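PDB 2CNQ: phosphoribosylaminoimidazole-succinocarboxamide synthase from Saccharomyces cerevisiae, which catalyses the ATP-dependent joining of 4-carboxy-5-aminoimidazole ribotide and L-aspartate to form SAICAR in the de novo purine pathway. Local coordinates for residues T4-D9 against V34-I39; T58-F63 against E294-L299; H140-P145 against I158-T163. All coordinates share one frame; numbering follows the deposited sequence. Where two conformers were deposited one is given.

Contact 1: residues T4-D9 against V34-I39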
ATOM      1  N   THR A   4      -7.061 -10.024  13.705  1.00  7.49           N
ATOM      2  CA  THR A   4      -7.618  -8.716  13.621  1.00  8.41           C
ATOM      3  C   THR A   4      -6.924  -7.743  14.521  1.00  7.59           C
ATOM      4  O   THR A   4      -6.769  -6.604  14.152  1.00 10.13           O
ATOM      5  CB  THR A   4      -9.067  -8.911  14.054  0.61  9.09           C
ATOM      6  OG1 THR A   4      -9.748  -9.658  13.023  0.61  9.53           O
ATOM      7  CG2 THR A   4      -9.753  -7.624  14.234  0.61 10.23           C
ATOM      8  N   LYS A   5      -6.552  -8.183  15.689  1.00  7.28           N
ATOM      9  CA  LYS A   5      -5.910  -7.347  16.655  1.00  7.88           C
ATOM     10  C   LYS A   5      -4.907  -8.186  17.344  1.00  7.36           C
ATOM     11  O   LYS A   5      -5.251  -9.120  18.043  1.00  8.76           O
ATOM     12  CB  LYS A   5      -6.909  -6.808  17.661  1.00  9.09           C
ATOM     13  CG  LYS A   5      -6.287  -5.913  18.669  1.00 10.29           C
ATOM     14  CD  LYS A   5      -7.305  -5.353  19.601  1.00 11.65           C
ATOM     15  CE  LYS A   5      -6.680  -4.506  20.660  1.00 13.05           C
ATOM     16  NZ  LYS A   5      -7.708  -3.841  21.471  1.00 16.21           N
ATOM     17  N   THR A   6      -3.650  -7.875  17.161  1.00  6.71           N
ATOM     18  CA  THR A   6      -2.648  -8.660  17.821  1.00  6.61           C
ATOM     19  C   THR A   6      -2.676  -8.382  19.297  1.00  6.41           C
ATOM     20  O   THR A   6      -2.887  -7.272  19.732  1.00  7.31           O
ATOM     21  CB  THR A   6      -1.268  -8.427  17.253  1.00  6.88           C
ATOM     22  OG1 THR A   6      -0.863  -7.075  17.437  1.00  7.20           O
ATOM     23  CG2 THR A   6      -1.178  -8.796  15.818  1.00  8.19           C
ATOM     24  N   GLU A   7      -2.428  -9.429  20.055  1.00  6.10           N
ATOM     25  CA  GLU A   7      -2.453  -9.384  21.496  1.00  6.70           C
ATOM     26  C   GLU A   7      -1.175 -10.019  21.950  1.00  6.63           C
ATOM     27  O   GLU A   7      -1.055 -11.225  22.023  1.00  7.07           O
ATOM     28  CB  GLU A   7      -3.632 -10.117  22.042  1.00  7.61           C
ATOM     29  CG  GLU A   7      -4.935  -9.463  21.671  1.00  8.87           C
ATOM     30  CD  GLU A   7      -5.202  -8.189  22.389  1.00  9.93           C
ATOM     31  OE1 GLU A   7      -6.259  -7.599  22.121  1.00 13.72           O
ATOM     32  OE2 GLU A   7      -4.414  -7.757  23.228  1.00  9.81           O
ATOM     33  N   LEU A   8      -0.213  -9.178  22.236  1.00  6.21           N
ATOM     34  CA  LEU A   8       1.102  -9.638  22.574  1.00  6.55           C
ATOM     35  C   LEU A   8       1.413  -9.519  24.037  1.00  6.87           C
ATOM     36  O   LEU A   8       2.524  -9.723  24.447  1.00  7.32           O
ATOM     37  CB  LEU A   8       2.178  -8.956  21.754  1.00  6.71           C
ATOM     38  CG  LEU A   8       2.045  -9.133  20.246  1.00  7.50           C
ATOM     39  CD1 LEU A   8       3.298  -8.631  19.579  1.00  8.26           C
ATOM     40  CD2 LEU A   8       1.753 -10.532  19.824  1.00  7.50           C
ATOM     41  N   ASP A   9       0.407  -9.211  24.841  1.00  7.46           N
ATOM     42  CA  ASP A   9       0.545  -9.297  26.278  1.00  7.89           C
ATOM     43  C   ASP A   9       1.708  -8.510  26.807  1.00  8.40           C
ATOM     44  O   ASP A   9       2.350  -8.877  27.781  1.00  9.78           O
ATOM     45  CB  ASP A   9       0.627 -10.741  26.733  1.00  8.56           C
ATOM     46  CG  ASP A   9      -0.681 -11.449  26.530  1.00 10.35           C
ATOM     47  OD1 ASP A   9      -1.728 -10.818  26.745  1.00 15.63           O
ATOM     48  OD2 ASP A   9      -0.690 -12.609  26.140  1.00 10.71           O
ATOM     49  N   VAL A  34       3.239  -5.609  11.858  1.00  5.54           N
ATOM     50  CA  VAL A  34       2.331  -6.711  11.705  1.00  5.59           C
ATOM     51  C   VAL A  34       1.145  -6.254  10.915  1.00  5.71           C
ATOM     52  O   VAL A  34       0.423  -5.390  11.350  1.00  6.63           O
ATOM     53  CB  VAL A  34       1.862  -7.264  13.047  1.00  6.31           C
ATOM     54  CG1 VAL A  34       1.103  -8.536  12.785  1.00  6.50           C
ATOM     55  CG2 VAL A  34       3.023  -7.496  13.977  1.00  6.12           C
ATOM     56  N   ALA A  35       0.926  -6.845   9.764  1.00  5.44           N
ATOM     57  CA  ALA A  35      -0.260  -6.566   9.003  1.00  5.33           C
ATOM     58  C   ALA A  35      -1.335  -7.481   9.482  1.00  5.30           C
ATOM     59  O   ALA A  35      -1.262  -8.675   9.302  1.00  5.38           O
ATOM     60  CB  ALA A  35      -0.017  -6.736   7.540  1.00  6.09           C
ATOM     61  N   THR A  36      -2.325  -6.918  10.125  1.00  5.43           N
ATOM     62  CA  THR A  36      -3.473  -7.655  10.529  1.00  5.37           C
ATOM     63  C   THR A  36      -4.341  -7.877   9.315  1.00  5.46           C
ATOM     64  O   THR A  36      -3.971  -7.537   8.212  1.00  6.12           O
ATOM     65  CB  THR A  36      -4.235  -6.960  11.633  1.00  5.61           C
ATOM     66  OG1 THR A  36      -4.965  -5.874  11.086  1.00  6.02           O
ATOM     67  CG2 THR A  36      -3.338  -6.555  12.761  1.00  6.53           C
ATOM     68  N   ASP A  37      -5.490  -8.457   9.564  1.00  5.31           N
ATOM     69  CA  ASP A  37      -6.474  -8.719   8.560  1.00  5.61           C
ATOM     70  C   ASP A  37      -7.544  -7.686   8.513  1.00  5.96           C
ATOM     71  O   ASP A  37      -8.529  -7.862   7.829  1.00  6.85           O
ATOM     72  CB  ASP A  37      -7.032 -10.095   8.767  1.00  5.60           C
ATOM     73  CG  ASP A  37      -6.022 -11.144   8.505  1.00  5.88           C
ATOM     74  OD1 ASP A  37      -6.165 -12.245   9.063  1.00  6.19           O
ATOM     75  OD2 ASP A  37      -5.086 -10.909   7.738  1.00  5.71           O
ATOM     76  N   ARG A  38      -7.359  -6.594   9.223  1.00  5.76           N
ATOM     77  CA  ARG A  38      -8.285  -5.528   9.149  1.00  6.25           C
ATOM     78  C   ARG A  38      -8.301  -4.956   7.750  1.00  6.07           C
ATOM     79  O   ARG A  38      -7.337  -4.995   7.018  1.00  6.73           O
ATOM     80  CB  ARG A  38      -7.909  -4.430  10.123  1.00  6.23           C
ATOM     81  CG  ARG A  38      -7.954  -4.881  11.570  1.00  6.53           C
ATOM     82  CD  ARG A  38      -7.783  -3.754  12.525  1.00  7.16           C
ATOM     83  NE  ARG A  38      -6.539  -3.043  12.380  1.00  6.60           N
ATOM     84  CZ  ARG A  38      -5.468  -3.218  13.133  1.00  6.46           C
ATOM     85  NH1 ARG A  38      -4.427  -2.441  12.983  1.00  6.94           N
ATOM     86  NH2 ARG A  38      -5.426  -4.166  14.037  1.00  6.50           N
ATOM     87  N   ILE A  39      -9.410  -4.378   7.393  1.00  6.40           N
ATOM     88  CA  ILE A  39      -9.503  -3.677   6.134  1.00  6.43           C
ATOM     89  C   ILE A  39     -10.279  -2.434   6.379  1.00  6.93           C
ATOM     90  O   ILE A  39     -11.183  -2.404   7.186  1.00  7.20           O
ATOM     91  CB  ILE A  39     -10.115  -4.549   5.058  1.00  7.09           C
ATOM     92  CG1 ILE A  39     -10.067  -3.876   3.696  1.00  7.81           C
ATOM     93  CG2 ILE A  39     -11.513  -4.975   5.410  1.00  7.94           C
ATOM     94  CD1 ILE A  39     -10.356  -4.815   2.564  1.00  7.82           C
TER
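Arg-38 and Thr-4 meet because the arginine sends CG anti to its own carbonyl carbon (chi1 -63°) and then bends at chi3 (-60°), which turns NE out of the line of the chain. The base of the arrangement is an ST turn just past the end of strand 30-35, in the four-stranded antiparallel sheet: Thr-36 OG1 accepts from Arg-38 N at 3.1 Å. The same OG1 lies over one face of the guanidinium, offset toward its rim, and has Val-20 O as a further partner. Arg-38 NH2 donates to Thr-4 O at 2.8 Å, in the carbonyl plane but bent at the hydrogen (144°), and the oxygen sits at the guanidinium edge, somewhat tilted out of that group's plane. Thr-4 O also lies against the aliphatic shaft, 3.3 Å from Arg-38 CG and 3.4 Å from Arg-38 CD. Beyond the two segments, NH2 forms a salt bridge with Asp-22 and NE donates to the backbone oxygen of Lys-19, an ADP-pocket residue. An alanine in place of Arg-38 would probably leave Thr-4 O without this donor and the Asp-22 carboxylate without its guanidinium mate. Asp-22 also meets Thr-6 OG1, which bonds Tyr-24 OH as well. Thr-6 turns its methyl to the strand, and there CG2 touches Val-34 CG1 at 3.8 Å as the two side chains cross obliquely.

Contact 2: residues T58-F63 against E294-L299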
ATOM      1  N   THR A  58       1.796  -8.556   3.401  1.00  5.22           N
ATOM      2  CA  THR A  58       3.148  -8.763   3.790  1.00  5.54           C
ATOM      3  C   THR A  58       3.904  -9.418   2.690  1.00  5.42           C
ATOM      4  O   THR A  58       4.941  -8.957   2.267  1.00  6.05           O
ATOM      5  CB  THR A  58       3.192  -9.594   5.057  1.00  5.47           C
ATOM      6  OG1 THR A  58       2.541  -8.899   6.104  1.00  6.08           O
ATOM      7  CG2 THR A  58       4.585  -9.857   5.493  1.00  6.65           C
ATOM      8  N   LYS A  59       3.400 -10.545   2.228  1.00  5.64           N
ATOM      9  CA  LYS A  59       4.101 -11.294   1.226  0.50  5.99           C
ATOM     10  C   LYS A  59       4.245 -10.524  -0.058  1.00  5.73           C
ATOM     11  O   LYS A  59       5.258 -10.568  -0.702  1.00  6.20           O
ATOM     12  CB  LYS A  59       3.341 -12.584   0.976  0.47  6.15           C
ATOM     13  CG  LYS A  59       3.257 -13.498   2.183  0.47  7.27           C
ATOM     14  CD  LYS A  59       4.592 -13.962   2.764  0.47  9.98           C
ATOM     15  CE  LYS A  59       4.333 -14.710   4.084  0.47 11.19           C
ATOM     16  NZ  LYS A  59       5.523 -15.480   4.552  0.47 10.62           N
ATOM     17  N   LEU A  60       3.220  -9.812  -0.433  1.00  5.54           N
ATOM     18  CA  LEU A  60       3.285  -9.052  -1.655  1.00  5.65           C
ATOM     19  C   LEU A  60       4.276  -7.920  -1.500  1.00  5.57           C
ATOM     20  O   LEU A  60       5.042  -7.650  -2.382  1.00  5.87           O
ATOM     21  CB  LEU A  60       1.919  -8.580  -2.043  1.00  5.70           C
ATOM     22  CG  LEU A  60       1.816  -7.938  -3.406  1.00  6.15           C
ATOM     23  CD1 LEU A  60       2.467  -8.733  -4.497  1.00  6.95           C
ATOM     24  CD2 LEU A  60       0.374  -7.733  -3.708  1.00  6.73           C
ATOM     25  N   SER A  61       4.249  -7.280  -0.354  1.00  5.61           N
ATOM     26  CA  SER A  61       5.256  -6.280  -0.111  1.00  5.72           C
ATOM     27  C   SER A  61       6.620  -6.857  -0.248  1.00  5.82           C
ATOM     28  O   SER A  61       7.483  -6.256  -0.846  1.00  6.07           O
ATOM     29  CB  SER A  61       5.122  -5.714   1.276  1.00  5.69           C
ATOM     30  OG  SER A  61       3.983  -4.913   1.417  1.00  6.07           O
ATOM     31  N   GLU A  62       6.841  -8.005   0.359  1.00  6.01           N
ATOM     32  CA  GLU A  62       8.143  -8.620   0.271  1.00  6.45           C
ATOM     33  C   GLU A  62       8.539  -8.884  -1.136  1.00  6.41           C
ATOM     34  O   GLU A  62       9.678  -8.691  -1.517  1.00  6.75           O
ATOM     35  CB  GLU A  62       8.184  -9.891   1.081  1.00  6.76           C
ATOM     36  CG  GLU A  62       8.110  -9.644   2.570  1.00  7.84           C
ATOM     37  CD  GLU A  62       8.192 -10.899   3.290  1.00  9.78           C
ATOM     38  OE1 GLU A  62       9.323 -11.304   3.623  1.00 13.21           O
ATOM     39  OE2 GLU A  62       7.156 -11.523   3.448  1.00 12.48           O
ATOM     40  N   PHE A  63       7.589  -9.323  -1.944  1.00  6.22           N
ATOM     41  CA  PHE A  63       7.868  -9.559  -3.336  1.00  6.32           C
ATOM     42  C   PHE A  63       8.388  -8.305  -3.989  1.00  5.95           C
ATOM     43  O   PHE A  63       9.370  -8.312  -4.701  1.00  6.66           O
ATOM     44  CB  PHE A  63       6.621 -10.035  -4.039  1.00  6.71           C
ATOM     45  CG  PHE A  63       6.766 -10.038  -5.505  1.00  6.75           C
ATOM     46  CD1 PHE A  63       6.359  -8.957  -6.236  1.00  7.78           C
ATOM     47  CD2 PHE A  63       7.359 -11.093  -6.159  1.00  8.23           C
ATOM     48  CE1 PHE A  63       6.543  -8.916  -7.590  1.00  9.13           C
ATOM     49  CE2 PHE A  63       7.534 -11.055  -7.503  1.00 10.16           C
ATOM     50  CZ  PHE A  63       7.146  -9.950  -8.210  1.00 10.18           C
ATOM     51  N   GLU A 294      -6.028 -12.754  -6.358  1.00  6.02           N
ATOM     52  CA  GLU A 294      -5.773 -12.781  -7.777  1.00  6.23           C
ATOM     53  C   GLU A 294      -4.702 -11.793  -8.140  1.00  6.23           C
ATOM     54  O   GLU A 294      -3.829 -12.090  -8.923  1.00  6.55           O
ATOM     55  CB  GLU A 294      -7.044 -12.522  -8.526  1.00  6.42           C
ATOM     56  CG  GLU A 294      -6.881 -12.533 -10.019  1.00  6.94           C
ATOM     57  CD  GLU A 294      -6.526 -13.879 -10.600  1.00  7.63           C
ATOM     58  OE1 GLU A 294      -6.338 -13.918 -11.817  1.00 10.86           O
ATOM     59  OE2 GLU A 294      -6.527 -14.887  -9.909  1.00  8.22           O
ATOM     60  N   ALA A 295      -4.765 -10.601  -7.574  1.00  6.12           N
ATOM     61  CA  ALA A 295      -3.713  -9.655  -7.819  1.00  6.16           C
ATOM     62  C   ALA A 295      -2.394 -10.241  -7.383  1.00  5.96           C
ATOM     63  O   ALA A 295      -1.412 -10.150  -8.084  1.00  6.66           O
ATOM     64  CB  ALA A 295      -3.968  -8.376  -7.109  1.00  6.59           C
ATOM     65  N   TYR A 296      -2.365 -10.794  -6.191  1.00  6.02           N
ATOM     66  CA  TYR A 296      -1.156 -11.368  -5.672  1.00  6.70           C
ATOM     67  C   TYR A 296      -0.616 -12.403  -6.594  1.00  6.76           C
ATOM     68  O   TYR A 296       0.551 -12.417  -6.901  1.00  7.24           O
ATOM     69  CB  TYR A 296      -1.431 -11.965  -4.299  1.00  6.76           C
ATOM     70  CG  TYR A 296      -0.289 -12.743  -3.782  1.00  7.43           C
ATOM     71  CD1 TYR A 296      -0.167 -14.093  -4.046  1.00  8.68           C
ATOM     72  CD2 TYR A 296       0.711 -12.138  -3.066  1.00  8.98           C
ATOM     73  CE1 TYR A 296       0.916 -14.798  -3.603  1.00 10.58           C
ATOM     74  CE2 TYR A 296       1.790 -12.835  -2.633  1.00 10.29           C
ATOM     75  CZ  TYR A 296       1.885 -14.160  -2.909  1.00 10.86           C
ATOM     76  OH  TYR A 296       2.986 -14.835  -2.466  1.00 14.13           O
ATOM     77  N   GLU A 297      -1.436 -13.322  -6.998  1.00  6.62           N
ATOM     78  CA  GLU A 297      -0.952 -14.420  -7.825  1.00  7.64           C
ATOM     79  C   GLU A 297      -0.469 -13.917  -9.145  1.00  7.52           C
ATOM     80  O   GLU A 297       0.551 -14.362  -9.626  1.00  8.38           O
ATOM     81  CB  GLU A 297      -2.053 -15.442  -7.997  1.00  8.10           C
ATOM     82  CG  GLU A 297      -2.337 -16.156  -6.717  1.00  8.07           C
ATOM     83  CD  GLU A 297      -3.236 -17.342  -6.856  1.00  9.14           C
ATOM     84  OE1 GLU A 297      -3.086 -18.274  -6.068  1.00 11.51           O
ATOM     85  OE2 GLU A 297      -4.102 -17.334  -7.738  1.00  9.88           O
ATOM     86  N   THR A 298      -1.184 -12.999  -9.756  1.00  7.27           N
ATOM     87  CA  THR A 298      -0.791 -12.545 -11.054  1.00  7.83           C
ATOM     88  C   THR A 298       0.475 -11.747 -10.979  1.00  7.70           C
ATOM     89  O   THR A 298       1.371 -11.903 -11.780  1.00  9.02           O
ATOM     90  CB  THR A 298      -1.869 -11.772 -11.690  1.00  8.13           C
ATOM     91  OG1 THR A 298      -3.003 -12.618 -11.759  1.00 10.17           O
ATOM     92  CG2 THR A 298      -1.549 -11.377 -13.090  1.00 10.55           C
ATOM     93  N   LEU A 299       0.558 -10.871 -10.003  1.00  7.67           N
ATOM     94  CA  LEU A 299       1.717 -10.031  -9.894  1.00  7.88           C
ATOM     95  C   LEU A 299       2.941 -10.811  -9.561  1.00  9.09           C
ATOM     96  O   LEU A 299       3.990 -10.503 -10.061  1.00 10.56           O
ATOM     97  CB  LEU A 299       1.479  -8.976  -8.836  1.00  7.40           C
ATOM     98  CG  LEU A 299       0.457  -7.950  -9.259  1.00  6.78           C
ATOM     99  CD1 LEU A 299       0.050  -7.135  -8.072  1.00  7.55           C
ATOM    100  CD2 LEU A 299       0.974  -7.098 -10.397  1.00  7.89           C
TER
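Helices 53-67 and 282-300 run nearly side by side here, their short segments 10.6 Å apart at closest approach and 25° from parallel, with Leu-60 and Tyr-296 the pair of nearest CA atoms. This is helix-helix packing between the first helix of the chain and its last, carried mainly by apolar contacts, with no hydrogen bond across it. Leu-60 and Tyr-296 carry the largest share. Tyr-296 CG stands anti to the backbone N (chi1 172°), and the ring reaches over to the other helix. Leu-60 CB meets the ring edge in plane, 3.9 Å from Tyr-296 CD2, while Leu-60 CD1 lies 4.1 Å from that same CD2; the two side chains slide past each other in opposite directions. One residue back, Lys-59 CB sits 3.9 Å from Tyr-296 CE2. Only the root of the lysine is used this way, since its amine leads off to a salt bridge with Asp-104. Glu-62 of the same helix lines the pocket that holds AMP or AMZ. Further along the pair, Leu-60 CD2 and Leu-299 CD1 meet loosely at 4.4 Å. Leu-299 O, which is bonded to Tyr-205 OH, also lies 3.7 Å from Phe-63 CZ.

Contact 3: residues H140-P145 against I158-T163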
ATOM      1  N   HIS A 140      -4.102  16.908  -8.908  1.00 11.07           N
ATOM      2  CA  HIS A 140      -3.290  17.480  -7.850  1.00 11.41           C
ATOM      3  C   HIS A 140      -2.751  18.818  -8.334  1.00 12.91           C
ATOM      4  O   HIS A 140      -1.618  19.211  -8.078  1.00 14.23           O
ATOM      5  CB  HIS A 140      -2.176  16.559  -7.404  1.00 11.11           C
ATOM      6  CG  HIS A 140      -2.650  15.314  -6.752  1.00 10.08           C
ATOM      7  ND1 HIS A 140      -2.134  14.896  -5.557  1.00  9.52           N
ATOM      8  CD2 HIS A 140      -3.556  14.380  -7.100  1.00 10.81           C
ATOM      9  CE1 HIS A 140      -2.658  13.724  -5.229  1.00  9.70           C
ATOM     10  NE2 HIS A 140      -3.543  13.391  -6.143  1.00  9.97           N
ATOM     11  N   GLY A 141      -3.621  19.557  -9.011  1.00 13.08           N
ATOM     12  CA  GLY A 141      -3.270  20.858  -9.515  1.00 13.76           C
ATOM     13  C   GLY A 141      -2.392  20.884 -10.741  1.00 13.92           C
ATOM     14  O   GLY A 141      -2.170  21.949 -11.293  1.00 17.91           O
ATOM     15  N   LEU A 142      -1.958  19.728 -11.237  1.00 12.74           N
ATOM     16  CA  LEU A 142      -1.080  19.640 -12.388  1.00 12.42           C
ATOM     17  C   LEU A 142      -1.924  19.610 -13.647  1.00 12.88           C
ATOM     18  O   LEU A 142      -2.800  18.791 -13.793  1.00 13.85           O
ATOM     19  CB  LEU A 142      -0.304  18.332 -12.346  1.00 11.76           C
ATOM     20  CG  LEU A 142       0.643  18.206 -11.167  1.00 10.61           C
ATOM     21  CD1 LEU A 142       1.013  16.767 -10.985  1.00 10.77           C
ATOM     22  CD2 LEU A 142       1.871  19.065 -11.378  1.00 11.96           C
ATOM     23  N   LYS A 143      -1.430  20.313 -14.682  0.70 13.52           N
ATOM     24  CA  LYS A 143      -2.083  20.274 -15.968  0.70 13.94           C
ATOM     25  C   LYS A 143      -1.721  19.026 -16.794  0.70 13.14           C
ATOM     26  O   LYS A 143      -0.667  18.363 -16.695  0.70 13.51           O
ATOM     27  CB  LYS A 143      -2.009  21.604 -16.667  0.70 14.88           C
ATOM     28  CG  LYS A 143      -2.950  22.611 -15.974  0.70 15.42           C
ATOM     29  CD  LYS A 143      -2.251  23.855 -15.704  0.70 13.51           C
ATOM     30  CE  LYS A 143      -1.498  24.146 -16.999  0.70 16.58           C
ATOM     31  NZ  LYS A 143      -1.004  25.464 -17.221  0.70 11.06           N
ATOM     32  N   GLN A 144      -2.710  18.666 -17.564  0.70 11.74           N
ATOM     33  CA  GLN A 144      -2.787  17.393 -18.191  0.70 10.79           C
ATOM     34  C   GLN A 144      -3.188  17.611 -19.611  0.70 10.60           C
ATOM     35  O   GLN A 144      -3.725  18.638 -19.955  0.70 10.62           O
ATOM     36  CB  GLN A 144      -3.846  16.538 -17.495  0.70 10.44           C
ATOM     37  CG  GLN A 144      -3.566  16.231 -16.045  0.70 10.85           C
ATOM     38  CD  GLN A 144      -2.230  15.594 -15.858  0.70  9.24           C
ATOM     39  OE1 GLN A 144      -1.842  14.717 -16.622  0.70  9.91           O
ATOM     40  NE2 GLN A 144      -1.500  16.050 -14.846  0.70  9.21           N
ATOM     41  N   PRO A 145      -2.950  16.637 -20.473  0.70 10.69           N
ATOM     42  CA  PRO A 145      -3.548  16.740 -21.809  0.70 10.87           C
ATOM     43  C   PRO A 145      -5.078  16.778 -21.698  0.70 11.03           C
ATOM     44  O   PRO A 145      -5.609  16.129 -20.811  0.70 10.82           O
ATOM     45  CB  PRO A 145      -3.057  15.476 -22.523  0.70 11.24           C
ATOM     46  CG  PRO A 145      -2.226  14.747 -21.560  0.70 13.10           C
ATOM     47  CD  PRO A 145      -2.170  15.414 -20.275  0.70 10.56           C
ATOM     48  N   ILE A 158       2.596  10.002 -13.098  1.00  7.94           N
ATOM     49  CA  ILE A 158       2.757  11.222 -12.394  1.00  8.02           C
ATOM     50  C   ILE A 158       2.735  11.015 -10.915  1.00  7.47           C
ATOM     51  O   ILE A 158       1.929  10.286 -10.358  1.00  7.22           O
ATOM     52  CB  ILE A 158       1.751  12.244 -12.819  1.00  8.99           C
ATOM     53  CG1 ILE A 158       0.324  11.789 -12.733  1.00  9.62           C
ATOM     54  CG2 ILE A 158       2.102  12.701 -14.250  1.00 11.60           C
ATOM     55  CD1 ILE A 158      -0.653  12.880 -12.943  1.00 10.88           C
ATOM     56  N   PHE A 159       3.665  11.690 -10.263  1.00  7.96           N
ATOM     57  CA  PHE A 159       3.689  11.822  -8.835  1.00  7.23           C
ATOM     58  C   PHE A 159       2.630  12.801  -8.413  1.00  7.00           C
ATOM     59  O   PHE A 159       2.619  13.936  -8.832  1.00  7.80           O
ATOM     60  CB  PHE A 159       5.055  12.324  -8.452  1.00  8.03           C
ATOM     61  CG  PHE A 159       5.160  12.803  -7.043  1.00  7.59           C
ATOM     62  CD1 PHE A 159       5.519  14.106  -6.798  1.00  8.45           C
ATOM     63  CD2 PHE A 159       4.979  11.964  -5.974  1.00  8.57           C
ATOM     64  CE1 PHE A 159       5.728  14.542  -5.515  1.00  8.91           C
ATOM     65  CE2 PHE A 159       5.141  12.418  -4.695  1.00  8.85           C
ATOM     66  CZ  PHE A 159       5.533  13.708  -4.474  1.00  9.28           C
ATOM     67  N   THR A 160       1.733  12.332  -7.563  1.00  6.65           N
ATOM     68  CA  THR A 160       0.615  13.111  -7.126  1.00  6.67           C
ATOM     69  C   THR A 160       0.493  12.924  -5.638  1.00  6.10           C
ATOM     70  O   THR A 160      -0.201  12.054  -5.160  1.00  6.92           O
ATOM     71  CB  THR A 160      -0.648  12.750  -7.856  1.00  7.23           C
ATOM     72  OG1 THR A 160      -1.024  11.415  -7.551  1.00  7.25           O
ATOM     73  CG2 THR A 160      -0.492  12.870  -9.331  1.00  8.11           C
ATOM     74  N   PRO A 161       1.217  13.690  -4.867  1.00  6.24           N
ATOM     75  CA  PRO A 161       1.278  13.430  -3.440  1.00  6.67           C
ATOM     76  C   PRO A 161       0.021  13.763  -2.740  1.00  6.55           C
ATOM     77  O   PRO A 161      -0.723  14.620  -3.147  1.00  6.68           O
ATOM     78  CB  PRO A 161       2.410  14.320  -2.973  1.00  7.47           C
ATOM     79  CG  PRO A 161       2.430  15.423  -3.980  1.00  7.42           C
ATOM     80  CD  PRO A 161       2.069  14.789  -5.285  1.00  6.74           C
ATOM     81  N   SER A 162      -0.163  13.115  -1.610  1.00  6.71           N
ATOM     82  CA  SER A 162      -1.137  13.547  -0.669  1.00  7.24           C
ATOM     83  C   SER A 162      -0.479  13.705   0.664  1.00  7.36           C
ATOM     84  O   SER A 162       0.562  13.152   0.939  1.00  7.78           O
ATOM     85  CB  SER A 162      -2.297  12.587  -0.645  1.00  8.71           C
ATOM     86  OG  SER A 162      -2.056  11.578   0.255  0.62  8.89           O
ATOM     87  N   THR A 163      -1.137  14.452   1.509  1.00  8.31           N
ATOM     88  CA  THR A 163      -0.689  14.551   2.858  1.00  9.01           C
ATOM     89  C   THR A 163      -0.977  13.259   3.522  1.00 10.84           C
ATOM     90  O   THR A 163      -1.730  12.426   3.034  1.00 11.61           O
ATOM     91  CB  THR A 163      -1.393  15.660   3.565  1.00  9.98           C
ATOM     92  OG1 THR A 163      -2.773  15.297   3.642  1.00 11.67           O
ATOM     93  CG2 THR A 163      -1.180  16.994   2.876  1.00 11.08           C
TER
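His-140 and Thr-160 make this a contact between the tip of a small beta hairpin and the edge of a sheet: the turn linking strands 138-139 and 142-143 packs on strand 153-159, an outermost strand of the mixed sheet, and on the residues that follow. The backbone of His-140 and Gly-141 has positive phi at both residues and fits a type I' turn, whose two amides are both held by Glu-132. From that turn His-140 lays one ring face on Thr-160, whose CB stands over the ring centre, the two side chains crossing at about a right angle. The ring edge faces the backbone. His-140 ND1 makes a weak, strongly bent hydrogen bond to Pro-161 O (2.8 Å, 121°), and Ile-174 O is its stronger partner. His-140 CE1 lies 3.0 Å from Thr-160 O. At the other nitrogen, NE2 is bonded to Arg-122 NH2; since Arg-122 lines the AMZ pocket, the histidine is a second-shell residue that probably helps to position it. Two residues on from His-140, Leu-142 CD1 touches Phe-159 O at 3.9 Å. Phe-159 itself turns away from the hairpin, and one face of its ring is covered by Pro-161 CD, 3.6 Å above the plane. In Gln-144, chi1 (-62°) sends CG back toward Leu-142 and the bend at chi2 (-55°) turns CD off that line; the amide NE2 donates to Leu-142 O at 3.2 Å, coming in above the carbonyl plane. That same Gln-144 NE2 meets Ile-158 CD1 tip to tip at 3.8 Å.

From the N terminus, contact 1 comes first: strand 30-35 and the turn after it come back to the arm 4-9, closing a loop that holds the first strands of the four-stranded sheet. It is complete before contact 2 opens at 58-63. That contact closes only at 294-299, a long excursion that joins helix 53-67 to the C-terminal helix. Within the excursion lies contact 3, a short local closure of the 138-143 hairpin on strand 153-159. Contacts 1 and 2 touch through Ala-35 CB and Thr-58 OG1, 3.6 Å apart. Contact 3 sits across the chain's centre from both, its nearest atoms about 17 Å from those of either.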